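Local coordinates for protein ADP/ATP-dependent NAD(P)H-hydrate dehydratase (Bacillus subtilis, PDB 3RPZ) that catalyses the ADP- or ATP-dependent dehydration of hydrated NADH and NADPH, probably returning the damaged cofactors to their usable form, at residues A[6-11]-A[204-209]; A[193-198]-A[238-243]; A[148-153]-A[185-190]. All blocks are in the same frame, centred on the assembly; numbering follows the deposited sequence.

Contact 1: A[6-11]-A[204-209]; sequences VPFWTE and LNPTGN. With AMP (adenosine monophosphate), chain C.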
loop_
_atom_site.group_PDB
_atom_site.type_symbol
_atom_site.label_atom_id
_atom_site.label_comp_id
_atom_site.label_asym_id
_atom_site.label_seq_id
_atom_site.Cartn_x
_atom_site.Cartn_y
_atom_site.Cartn_z
ATOM N N VAL A 6 -5.326 -43.048 1.533
ATOM C CA VAL A 6 -6.041 -41.895 2.050
ATOM C C VAL A 6 -6.603 -41.158 0.832
ATOM O O VAL A 6 -5.865 -40.826 -0.109
ATOM C CB VAL A 6 -5.093 -41.031 2.873
ATOM C CG1 VAL A 6 -5.832 -39.760 3.400
ATOM C CG2 VAL A 6 -4.566 -41.835 4.051
ATOM N N PRO A 7 -7.914 -40.846 0.833
ATOM C CA PRO A 7 -8.499 -40.177 -0.312
ATOM C C PRO A 7 -8.119 -38.718 -0.390
ATOM O O PRO A 7 -7.869 -38.076 0.646
ATOM C CB PRO A 7 -10.014 -40.320 -0.067
ATOM C CG PRO A 7 -10.095 -40.332 1.417
ATOM C CD PRO A 7 -8.922 -41.133 1.861
ATOM N N PHE A 8 -8.095 -38.177 -1.606
ATOM C CA PHE A 8 -7.940 -36.754 -1.805
ATOM C C PHE A 8 -9.260 -36.030 -1.602
ATOM O O PHE A 8 -10.318 -36.475 -1.982
ATOM C CB PHE A 8 -7.389 -36.457 -3.204
ATOM C CG PHE A 8 -5.943 -36.825 -3.368
ATOM C CD1 PHE A 8 -4.950 -36.016 -2.962
ATOM C CD2 PHE A 8 -5.597 -38.038 -3.933
ATOM C CE1 PHE A 8 -3.624 -36.355 -3.070
ATOM C CE2 PHE A 8 -4.247 -38.408 -4.073
ATOM C CZ PHE A 8 -3.254 -37.521 -3.653
ATOM N N TRP A 9 -9.175 -34.849 -1.003
ATOM C CA TRP A 9 -10.308 -33.906 -0.982
ATOM C C TRP A 9 -10.259 -33.219 -2.335
ATOM O O TRP A 9 -9.379 -32.392 -2.588
ATOM C CB TRP A 9 -10.187 -32.941 0.197
ATOM C CG TRP A 9 -11.348 -32.043 0.411
ATOM C CD1 TRP A 9 -11.397 -30.705 0.183
ATOM C CD2 TRP A 9 -12.626 -32.413 0.949
ATOM N NE1 TRP A 9 -12.629 -30.215 0.529
ATOM C CE2 TRP A 9 -13.394 -31.231 1.041
ATOM C CE3 TRP A 9 -13.184 -33.617 1.391
ATOM C CZ2 TRP A 9 -14.713 -31.234 1.530
ATOM C CZ3 TRP A 9 -14.486 -33.620 1.865
ATOM C CH2 TRP A 9 -15.224 -32.410 1.952
ATOM N N THR A 10 -11.212 -33.563 -3.190
ATOM C CA THR A 10 -11.182 -33.162 -4.590
ATOM C C THR A 10 -12.052 -31.964 -4.886
ATOM O O THR A 10 -12.833 -31.505 -4.065
ATOM C CB THR A 10 -11.723 -34.292 -5.483
ATOM O OG1 THR A 10 -13.105 -34.471 -5.191
ATOM C CG2 THR A 10 -10.934 -35.633 -5.245
ATOM N N GLU A 11 -11.889 -31.436 -6.085
ATOM C CA GLU A 11 -12.711 -30.331 -6.563
ATOM C C GLU A 11 -14.217 -30.611 -6.371
ATOM O O GLU A 11 -14.955 -29.715 -5.998
ATOM C CB GLU A 11 -12.390 -30.052 -8.039
ATOM C CG GLU A 11 -13.431 -29.172 -8.695
ATOM C CD GLU A 11 -13.092 -28.813 -10.144
ATOM O OE1 GLU A 11 -12.047 -29.258 -10.662
ATOM O OE2 GLU A 11 -13.912 -28.092 -10.726
ATOM N N LEU A 204 -6.073 -36.322 2.036
ATOM C CA LEU A 204 -4.885 -35.661 1.472
ATOM C C LEU A 204 -5.349 -34.487 0.642
ATOM O O LEU A 204 -6.351 -34.568 -0.059
ATOM C CB LEU A 204 -4.066 -36.600 0.603
ATOM C CG LEU A 204 -3.510 -37.851 1.268
ATOM C CD1 LEU A 204 -2.635 -38.630 0.258
ATOM C CD2 LEU A 204 -2.701 -37.538 2.533
ATOM N N ASN A 205 -4.548 -33.429 0.644
ATOM C CA ASN A 205 -4.828 -32.277 -0.187
ATOM C C ASN A 205 -4.100 -32.381 -1.520
ATOM O O ASN A 205 -2.880 -32.579 -1.518
ATOM C CB ASN A 205 -4.348 -31.004 0.480
ATOM C CG ASN A 205 -4.773 -29.805 -0.329
ATOM O OD1 ASN A 205 -5.953 -29.599 -0.561
ATOM N ND2 ASN A 205 -3.807 -29.025 -0.786
ATOM N N PRO A 206 -4.817 -32.255 -2.650
ATOM C CA PRO A 206 -4.177 -32.420 -3.952
ATOM C C PRO A 206 -3.623 -31.159 -4.594
ATOM O O PRO A 206 -3.063 -31.237 -5.702
ATOM C CB PRO A 206 -5.339 -32.915 -4.834
ATOM C CG PRO A 206 -6.550 -32.283 -4.259
ATOM C CD PRO A 206 -6.296 -32.207 -2.761
ATOM N N THR A 207 -3.783 -30.028 -3.957
ATOM C CA THR A 207 -3.388 -28.756 -4.544
ATOM C C THR A 207 -2.132 -28.160 -3.921
ATOM O O THR A 207 -1.732 -28.471 -2.819
ATOM C CB THR A 207 -4.526 -27.719 -4.453
ATOM O OG1 THR A 207 -4.744 -27.399 -3.097
ATOM C CG2 THR A 207 -5.803 -28.185 -5.105
ATOM N N GLY A 208 -1.551 -27.223 -4.656
ATOM C CA GLY A 208 -0.365 -26.527 -4.265
ATOM C C GLY A 208 0.895 -26.922 -4.968
ATOM O O GLY A 208 0.921 -27.937 -5.683
ATOM N N ASN A 209 1.929 -26.102 -4.857
ATOM C CA ASN A 209 3.203 -26.348 -5.519
ATOM C C ASN A 209 4.316 -25.627 -4.790
ATOM O O ASN A 209 4.029 -25.022 -3.718
ATOM C CB ASN A 209 3.139 -25.986 -6.991
ATOM C CG ASN A 209 2.797 -24.554 -7.215
ATOM O OD1 ASN A 209 3.264 -23.688 -6.466
ATOM N ND2 ASN A 209 1.924 -24.250 -8.215
HETATM P P AMP C . 4.596 -22.948 6.907
HETATM O O1P AMP C . 4.704 -21.464 6.405
HETATM O O2P AMP C . 5.960 -23.515 6.876
HETATM O O3P AMP C . 3.874 -22.914 8.239
HETATM O "O5'" AMP C . 3.539 -23.519 5.964
HETATM C "C5'" AMP C . 3.876 -23.750 4.542
HETATM C "C4'" AMP C . 2.620 -23.897 3.756
HETATM O "O4'" AMP C . 2.941 -23.990 2.329
HETATM C "C3'" AMP C . 1.786 -25.118 4.079
HETATM O "O3'" AMP C . 0.439 -24.873 3.726
HETATM C "C2'" AMP C . 2.458 -26.112 3.119
HETATM O "O2'" AMP C . 1.695 -27.318 2.919
HETATM C "C1'" AMP C . 2.562 -25.285 1.858
HETATM N N9 AMP C . 3.676 -25.708 1.001
HETATM C C8 AMP C . 4.971 -25.408 1.160
HETATM N N7 AMP C . 5.748 -25.985 0.187
HETATM C C5 AMP C . 4.863 -26.634 -0.595
HETATM C C6 AMP C . 5.004 -27.493 -1.796
HETATM N N6 AMP C . 6.234 -27.711 -2.303
HETATM N N1 AMP C . 3.872 -27.997 -2.281
HETATM C C2 AMP C . 2.656 -27.773 -1.765
HETATM N N3 AMP C . 2.441 -27.016 -0.645
HETATM C C4 AMP C . 3.524 -26.525 -0.116
#
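A single beta bridge between Phe8 and Leu204 fastens the N-terminal arm to strand 202-204, an outermost strand of the ribokinase-like sheet within this chain. Two backbone bonds define it: Leu204 N donates to Pro7 O at 2.9 Å, and Leu204 O accepts Trp9 N at 3.0 Å. Both polar groups of Leu204 are thus paired with residues that flank Phe8. The side chains of Val6 and Phe8 pack against Leu204. Val6 CG1 meets Leu204 CG at 3.7 Å, the two side chains crossing at about a right angle. With CG anti to its own carbonyl carbon (chi1 -72°), the Phe8 ring reaches Pro206, and the two slide past each other in opposite directions, Phe8 CD1 3.6 Å from Pro206 CB. Phe8 CE1 comes within 3.7 Å of Leu204 CB. The indole of Trp9 leads away from 204-209, and its NE1 bonds to Asn241 in helix 235-256. Trp9 O is buried with no polar partner in the model; Pro206 CD presses on it at 3.1 Å. Asn205 ND2 braces the turn by donating to Thr207 OG1, which also bonds to Tyr244 O. Beyond it Gly208 and Asn209 reach the adenosine monophosphate pocket, where Asn209 O stands 3.3 Å from AMP C6.

Contact 2: A[193-198]-A[238-243]; sequences TVIAFP and AVLNAV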
loop_
_atom_site.group_PDB
_atom_site.type_symbol
_atom_site.label_atom_id
_atom_site.label_comp_id
_atom_site.label_asym_id
_atom_site.label_seq_id
_atom_site.Cartn_x
_atom_site.Cartn_y
_atom_site.Cartn_z
ATOM N N THR A 193 -0.525 -32.240 1.795
ATOM C CA THR A 193 -0.903 -31.990 3.171
ATOM C C THR A 193 -1.896 -33.058 3.628
ATOM O O THR A 193 -2.852 -33.387 2.901
ATOM C CB THR A 193 -1.487 -30.569 3.322
ATOM O OG1 THR A 193 -0.405 -29.615 3.225
ATOM C CG2 THR A 193 -2.195 -30.361 4.700
ATOM N N VAL A 194 -1.705 -33.546 4.836
ATOM C CA VAL A 194 -2.626 -34.514 5.451
ATOM C C VAL A 194 -3.577 -33.794 6.378
ATOM O O VAL A 194 -3.128 -32.943 7.185
ATOM C CB VAL A 194 -1.896 -35.596 6.287
ATOM C CG1 VAL A 194 -2.894 -36.655 6.800
ATOM C CG2 VAL A 194 -0.813 -36.258 5.484
ATOM N N ILE A 195 -4.883 -34.003 6.233
ATOM C CA ILE A 195 -5.867 -33.472 7.163
ATOM C C ILE A 195 -6.455 -34.647 7.916
ATOM O O ILE A 195 -7.249 -35.418 7.366
ATOM C CB ILE A 195 -6.975 -32.666 6.458
ATOM C CG1 ILE A 195 -6.405 -31.582 5.534
ATOM C CG2 ILE A 195 -7.921 -32.024 7.535
ATOM C CD1 ILE A 195 -6.118 -32.012 4.090
ATOM N N ALA A 196 -6.023 -34.831 9.162
ATOM C CA ALA A 196 -6.414 -35.945 10.004
ATOM C C ALA A 196 -7.340 -35.487 11.116
ATOM O O ALA A 196 -7.005 -34.579 11.859
ATOM C CB ALA A 196 -5.201 -36.638 10.571
ATOM N N PHE A 197 -8.515 -36.111 11.207
ATOM C CA PHE A 197 -9.535 -35.778 12.190
ATOM C C PHE A 197 -9.483 -36.795 13.337
ATOM O O PHE A 197 -9.140 -37.952 13.116
ATOM C CB PHE A 197 -10.919 -35.741 11.522
ATOM C CG PHE A 197 -11.067 -34.626 10.543
ATOM C CD1 PHE A 197 -11.317 -33.353 10.970
ATOM C CD2 PHE A 197 -10.851 -34.837 9.211
ATOM C CE1 PHE A 197 -11.381 -32.311 10.070
ATOM C CE2 PHE A 197 -10.916 -33.795 8.317
ATOM C CZ PHE A 197 -11.194 -32.542 8.726
ATOM N N PRO A 198 -9.848 -36.335 14.539
ATOM C CA PRO A 198 -9.683 -37.212 15.697
ATOM C C PRO A 198 -10.700 -38.329 15.723
ATOM O O PRO A 198 -10.562 -39.278 16.524
ATOM C CB PRO A 198 -9.825 -36.267 16.860
ATOM C CG PRO A 198 -10.581 -35.059 16.332
ATOM C CD PRO A 198 -10.194 -34.942 14.895
ATOM N N ALA A 238 -14.680 -26.658 6.499
ATOM C CA ALA A 238 -13.933 -25.423 6.554
ATOM C C ALA A 238 -12.422 -25.666 6.464
ATOM O O ALA A 238 -11.717 -25.018 5.692
ATOM C CB ALA A 238 -14.220 -24.666 7.856
ATOM N N VAL A 239 -11.905 -26.626 7.246
ATOM C CA VAL A 239 -10.480 -26.950 7.247
ATOM C C VAL A 239 -10.061 -27.478 5.877
ATOM O O VAL A 239 -9.090 -27.029 5.270
ATOM C CB VAL A 239 -10.143 -27.954 8.354
ATOM C CG1 VAL A 239 -8.658 -28.360 8.257
ATOM C CG2 VAL A 239 -10.432 -27.365 9.731
ATOM N N LEU A 240 -10.829 -28.428 5.371
ATOM C CA LEU A 240 -10.488 -29.073 4.087
ATOM C C LEU A 240 -10.527 -28.090 2.915
ATOM O O LEU A 240 -9.625 -28.062 2.072
ATOM C CB LEU A 240 -11.440 -30.262 3.807
ATOM C CG LEU A 240 -11.234 -31.431 4.764
ATOM C CD1 LEU A 240 -12.537 -32.264 4.812
ATOM C CD2 LEU A 240 -10.052 -32.255 4.327
ATOM N N ASN A 241 -11.538 -27.226 2.891
ATOM C CA ASN A 241 -11.640 -26.217 1.837
ATOM C C ASN A 241 -10.588 -25.142 1.941
ATOM O O ASN A 241 -10.134 -24.655 0.912
ATOM C CB ASN A 241 -13.035 -25.604 1.760
ATOM C CG ASN A 241 -14.084 -26.625 1.229
ATOM O OD1 ASN A 241 -13.705 -27.594 0.535
ATOM N ND2 ASN A 241 -15.373 -26.421 1.521
ATOM N N ALA A 242 -10.168 -24.777 3.150
ATOM C CA ALA A 242 -9.134 -23.796 3.303
ATOM C C ALA A 242 -7.840 -24.320 2.758
ATOM O O ALA A 242 -7.127 -23.634 2.005
ATOM C CB ALA A 242 -8.990 -23.376 4.780
ATOM N N VAL A 243 -7.471 -25.548 3.157
ATOM C CA VAL A 243 -6.204 -26.148 2.711
ATOM C C VAL A 243 -6.226 -26.291 1.162
ATOM O O VAL A 243 -5.262 -25.928 0.456
ATOM C CB VAL A 243 -5.984 -27.488 3.365
ATOM C CG1 VAL A 243 -4.761 -28.179 2.801
ATOM C CG2 VAL A 243 -5.816 -27.292 4.874
#
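The Thr193 hydroxyl is bonded to Gly190 O, which leaves the methyl CG2 to meet Val243 CG1 at 3.9 Å, the two side chains tip to tip. Thr193 sits just before strand 194-196 and also borders bound AMP. Strand and helix run almost exactly antiparallel, their axes 9.9 Å apart and 174° between directions. Ile195 is the middle of the contact, touching three helix residues. Its CG2, anti to the backbone N, slides past Val239 and meets CG1 of that residue at 3.8 Å. Leu240 CD2 lies 3.8 Å from Ile195 CB and packs along the rest of the same side chain, while Ile195 CD1 reaches more loosely toward Val243 CG1, 4.3 Å away. Val239 and Val243 are one helical turn apart, joined by the 3.0 Å bond from Val243 N to Val239 O. Just after the strand, the Phe197 ring turns its edge to Leu240, with CZ 4.1 Å from Leu240 CG near the ring plane; Lys236 makes a cation-pi contact with the same ring. All touching side chains are buried, as expected of the interface between a sheet and its helical layer in an alpha/beta fold of the ribokinase type.

Contact 3: A[148-153]-A[185-190]; sequences ILTPHP and VIVLKG. With NPW (beta-6-hydroxy-1,4,5,6-tetrahydronicotinamide adenine dinucleotide phosphate), chain D.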
loop_
_atom_site.group_PDB
_atom_site.type_symbol
_atom_site.label_atom_id
_atom_site.label_comp_id
_atom_site.label_asym_id
_atom_site.label_seq_id
_atom_site.Cartn_x
_atom_site.Cartn_y
_atom_site.Cartn_z
ATOM N N ILE A 148 -7.760 -27.453 16.223
ATOM C CA ILE A 148 -7.130 -27.707 14.934
ATOM C C ILE A 148 -5.691 -27.264 14.996
ATOM O O ILE A 148 -5.397 -26.070 15.168
ATOM C CB ILE A 148 -7.892 -26.951 13.808
ATOM C CG1 ILE A 148 -9.365 -27.398 13.720
ATOM C CG2 ILE A 148 -7.155 -27.048 12.428
ATOM C CD1 ILE A 148 -10.292 -26.237 13.290
ATOM N N LEU A 149 -4.752 -28.230 14.933
ATOM C CA LEU A 149 -3.336 -27.961 14.950
ATOM C C LEU A 149 -2.820 -27.942 13.544
ATOM O O LEU A 149 -3.148 -28.832 12.760
ATOM C CB LEU A 149 -2.621 -29.070 15.750
ATOM C CG LEU A 149 -3.216 -29.406 17.134
ATOM C CD1 LEU A 149 -2.319 -30.453 17.802
ATOM C CD2 LEU A 149 -3.336 -28.150 18.018
ATOM N N THR A 150 -1.956 -26.982 13.193
ATOM C CA THR A 150 -1.467 -26.851 11.830
ATOM C C THR A 150 0.065 -26.908 11.686
ATOM O O THR A 150 0.677 -26.012 11.144
ATOM C CB THR A 150 -2.044 -25.601 11.149
ATOM O OG1 THR A 150 -1.524 -24.412 11.789
ATOM C CG2 THR A 150 -3.566 -25.552 11.181
ATOM N N PRO A 151 0.697 -27.969 12.187
ATOM C CA PRO A 151 2.132 -28.092 12.087
ATOM C C PRO A 151 2.660 -28.379 10.685
ATOM O O PRO A 151 2.133 -29.217 9.957
ATOM C CB PRO A 151 2.440 -29.273 12.989
ATOM C CG PRO A 151 1.239 -30.157 12.825
ATOM C CD PRO A 151 0.097 -29.167 12.785
ATOM N N HIS A 152 3.793 -27.763 10.378
ATOM C CA HIS A 152 4.678 -28.353 9.388
ATOM C C HIS A 152 5.475 -29.469 10.048
ATOM O O HIS A 152 5.398 -29.686 11.267
ATOM C CB HIS A 152 5.544 -27.296 8.699
ATOM C CG HIS A 152 6.467 -26.551 9.603
ATOM N ND1 HIS A 152 7.335 -27.157 10.505
ATOM C CD2 HIS A 152 6.720 -25.224 9.664
ATOM C CE1 HIS A 152 8.016 -26.204 11.137
ATOM N NE2 HIS A 152 7.681 -25.021 10.625
ATOM N N PRO A 153 6.237 -30.250 9.286
ATOM C CA PRO A 153 6.920 -31.409 9.894
ATOM C C PRO A 153 7.862 -31.067 11.077
ATOM O O PRO A 153 7.978 -31.849 11.984
ATOM C CB PRO A 153 7.656 -32.031 8.696
ATOM C CG PRO A 153 6.720 -31.775 7.585
ATOM C CD PRO A 153 6.192 -30.364 7.826
ATOM N N VAL A 185 -7.795 -32.137 15.537
ATOM C CA VAL A 185 -7.539 -32.157 14.107
ATOM C C VAL A 185 -6.039 -31.895 13.937
ATOM O O VAL A 185 -5.487 -31.017 14.634
ATOM C CB VAL A 185 -8.363 -31.104 13.349
ATOM C CG1 VAL A 185 -8.114 -31.197 11.818
ATOM C CG2 VAL A 185 -9.860 -31.276 13.680
ATOM N N ILE A 186 -5.381 -32.561 12.986
ATOM C CA ILE A 186 -4.001 -32.226 12.621
ATOM C C ILE A 186 -3.938 -32.012 11.140
ATOM O O ILE A 186 -4.237 -32.938 10.367
ATOM C CB ILE A 186 -2.964 -33.288 13.063
ATOM C CG1 ILE A 186 -2.994 -33.447 14.568
ATOM C CG2 ILE A 186 -1.531 -32.841 12.628
ATOM C CD1 ILE A 186 -2.015 -34.442 15.126
ATOM N N VAL A 187 -3.541 -30.805 10.729
ATOM C CA VAL A 187 -3.243 -30.435 9.367
ATOM C C VAL A 187 -1.731 -30.495 9.276
ATOM O O VAL A 187 -1.047 -29.581 9.698
ATOM C CB VAL A 187 -3.764 -29.043 8.997
ATOM C CG1 VAL A 187 -3.399 -28.705 7.566
ATOM C CG2 VAL A 187 -5.270 -28.952 9.226
ATOM N N LEU A 188 -1.212 -31.632 8.811
ATOM C CA LEU A 188 0.224 -31.847 8.700
ATOM C C LEU A 188 0.653 -31.363 7.325
ATOM O O LEU A 188 0.407 -32.035 6.286
ATOM C CB LEU A 188 0.603 -33.310 8.908
ATOM C CG LEU A 188 2.063 -33.652 8.661
ATOM C CD1 LEU A 188 2.963 -32.882 9.651
ATOM C CD2 LEU A 188 2.334 -35.157 8.765
ATOM N N LYS A 189 1.310 -30.234 7.321
ATOM C CA LYS A 189 1.611 -29.532 6.086
ATOM C C LYS A 189 2.766 -30.177 5.319
ATOM O O LYS A 189 3.505 -31.041 5.809
ATOM C CB LYS A 189 1.859 -28.062 6.450
ATOM C CG LYS A 189 0.534 -27.387 6.763
ATOM C CD LYS A 189 0.368 -26.460 7.968
ATOM C CE LYS A 189 1.195 -25.265 7.744
ATOM N NZ LYS A 189 1.440 -24.331 8.938
ATOM N N GLY A 190 2.862 -29.712 4.069
ATOM C CA GLY A 190 3.788 -30.234 3.101
ATOM C C GLY A 190 3.112 -30.478 1.781
ATOM O O GLY A 190 1.902 -30.336 1.647
HETATM P P NPW D . 15.051 -27.889 7.652
HETATM O O1 NPW D . 15.925 -27.182 8.663
HETATM O O2 NPW D . 14.677 -27.132 6.419
HETATM O O3 NPW D . 15.521 -29.312 7.301
HETATM P PA NPW D . 10.660 -23.189 12.476
HETATM P PB NPW D . 9.133 -21.232 10.958
HETATM C C1A NPW D . 11.546 -27.902 9.379
HETATM C C1B NPW D . 6.882 -17.248 12.071
HETATM N N1C NPW D . 6.918 -16.712 10.732
HETATM N N1D NPW D . 9.877 -30.931 5.621
HETATM C C2A NPW D . 12.840 -27.215 8.945
HETATM O O2A NPW D . 13.676 -28.231 8.431
HETATM C C2B NPW D . 5.936 -18.438 12.263
HETATM O O2B NPW D . 4.585 -18.053 12.308
HETATM C C2C NPW D . 6.768 -15.447 10.441
HETATM C C2D NPW D . 10.923 -31.071 6.448
HETATM C C3A NPW D . 13.342 -26.610 10.245
HETATM O O3A NPW D . 14.014 -27.572 11.085
HETATM C C3B NPW D . 6.484 -18.944 13.613
HETATM O O3B NPW D . 5.888 -18.147 14.645
HETATM C C3C NPW D . 6.890 -14.744 9.352
HETATM N N3D NPW D . 11.330 -30.244 7.426
HETATM C C4B NPW D . 7.984 -18.636 13.495
HETATM O O4B NPW D . 8.180 -17.723 12.376
HETATM C C4C NPW D . 7.357 -15.519 8.125
HETATM C C4D NPW D . 10.509 -29.192 7.534
HETATM O O4D NPW D . 11.023 -27.043 10.397
HETATM C C4E NPW D . 12.037 -26.207 10.904
HETATM C C5A NPW D . 9.394 -28.925 6.692
HETATM C C5B NPW D . 8.838 -19.882 13.242
HETATM O O5B NPW D . 8.268 -20.677 12.200
HETATM C C5C NPW D . 8.076 -16.780 8.569
HETATM C C5E NPW D . 11.635 -24.767 10.579
HETATM O O5E NPW D . 10.571 -24.396 11.448
HETATM C C6C NPW D . 7.218 -17.604 9.569
HETATM O O6C NPW D . 6.000 -18.082 9.005
HETATM C C6D NPW D . 9.050 -29.863 5.664
HETATM N N6D NPW D . 8.037 -29.765 4.818
HETATM N N7A NPW D . 8.764 -27.731 6.984
HETATM C C7C NPW D . 6.539 -13.358 9.243
HETATM N N7C NPW D . 6.665 -12.760 8.068
HETATM O O7C NPW D . 6.169 -12.718 10.261
HETATM C C8A NPW D . 9.519 -27.228 8.034
HETATM N N9A NPW D . 10.556 -28.153 8.336
HETATM O OA1 NPW D . 12.001 -23.050 13.066
HETATM O OA2 NPW D . 9.511 -23.508 13.294
HETATM O OA3 NPW D . 10.458 -21.864 11.587
HETATM O OB1 NPW D . 8.265 -22.211 10.304
HETATM O OB2 NPW D . 9.667 -20.096 10.143
HETATM O O HOH W 1 -1.004 -23.004 9.068
#
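Ile148 and Leu149 pair in parallel register with Val185 and Ile186, the adjacent strands of a beta-alpha-beta crossover whose connection runs through helices 153-160, 164-167 and 171-182. Leu149 N donates to Val185 O at 2.9 Å, and Leu149 O receives Val187 N at 2.9 Å. The ladder then meets Pro151, which has no hydrogen to offer Val187 O, but Pro151 O still accepts Lys189 N at 2.9 Å. Among the side chains, Ile148 and Val185 lie side by side, CG1 to CB 3.9 Å apart. Beyond them the side chains of Thr150 and Val187 lie side by side, pointing the same way, and those of Pro151 and Ile186 cross at about a right angle, through CG and CG2.

At the C-terminal ends of the strands the contact becomes a ligand site. The Lys189 chain bends at chi2 and chi3, which brings NZ back to Thr150 O at 2.9 Å. The same ammonium donates to a water that also bonds to Thr150 OG1, and to the phosphate of bound AMP. His152 holds CG between its backbone N and carbonyl carbon (chi1 62°), which places the ring so that one face meets the NADPH hydrate and NE2 reaches its diphosphate. That face receives C8A of the hydrate's adenine, 3.3 Å above the ring plane and offset toward the rim. NE2 donates to the diphosphate oxygen OB1 at 2.9 Å, with an N-H...O angle of 143°. An alanine here would remove both the donor and the ring, and would probably leave OB1 without this mate and one side of C8A unsupported. Lys27 of the second subunit also packs on His152. The next residue continues the pocket wall: Pro153 CG lies 3.6 Å from adenine atom C6D of the hydrate.

How the contacts relate
From the N terminus, contact 1 closes the longest loop, joining the arm 6-11 to 204-209 across 192 residues. Contact 3 is nested inside it and shuts a short, mainly helical excursion between neighbouring parallel strands. Contact 2 opens at 193-198, after contact 3 has closed, and ends on helix 235-256 beyond 204-209, so it crosses contact 1 along the chain. In space, contacts 2 and 3 share the sheet through neighbouring strands 194-196 and 185-188. Contacts 1 and 2 touch directly, at Asn205 with Thr193 and where Trp9 packs on Leu240. Contacts 1 and 3 do not meet. Together they tie arm, sheet and helix around the AMP pocket.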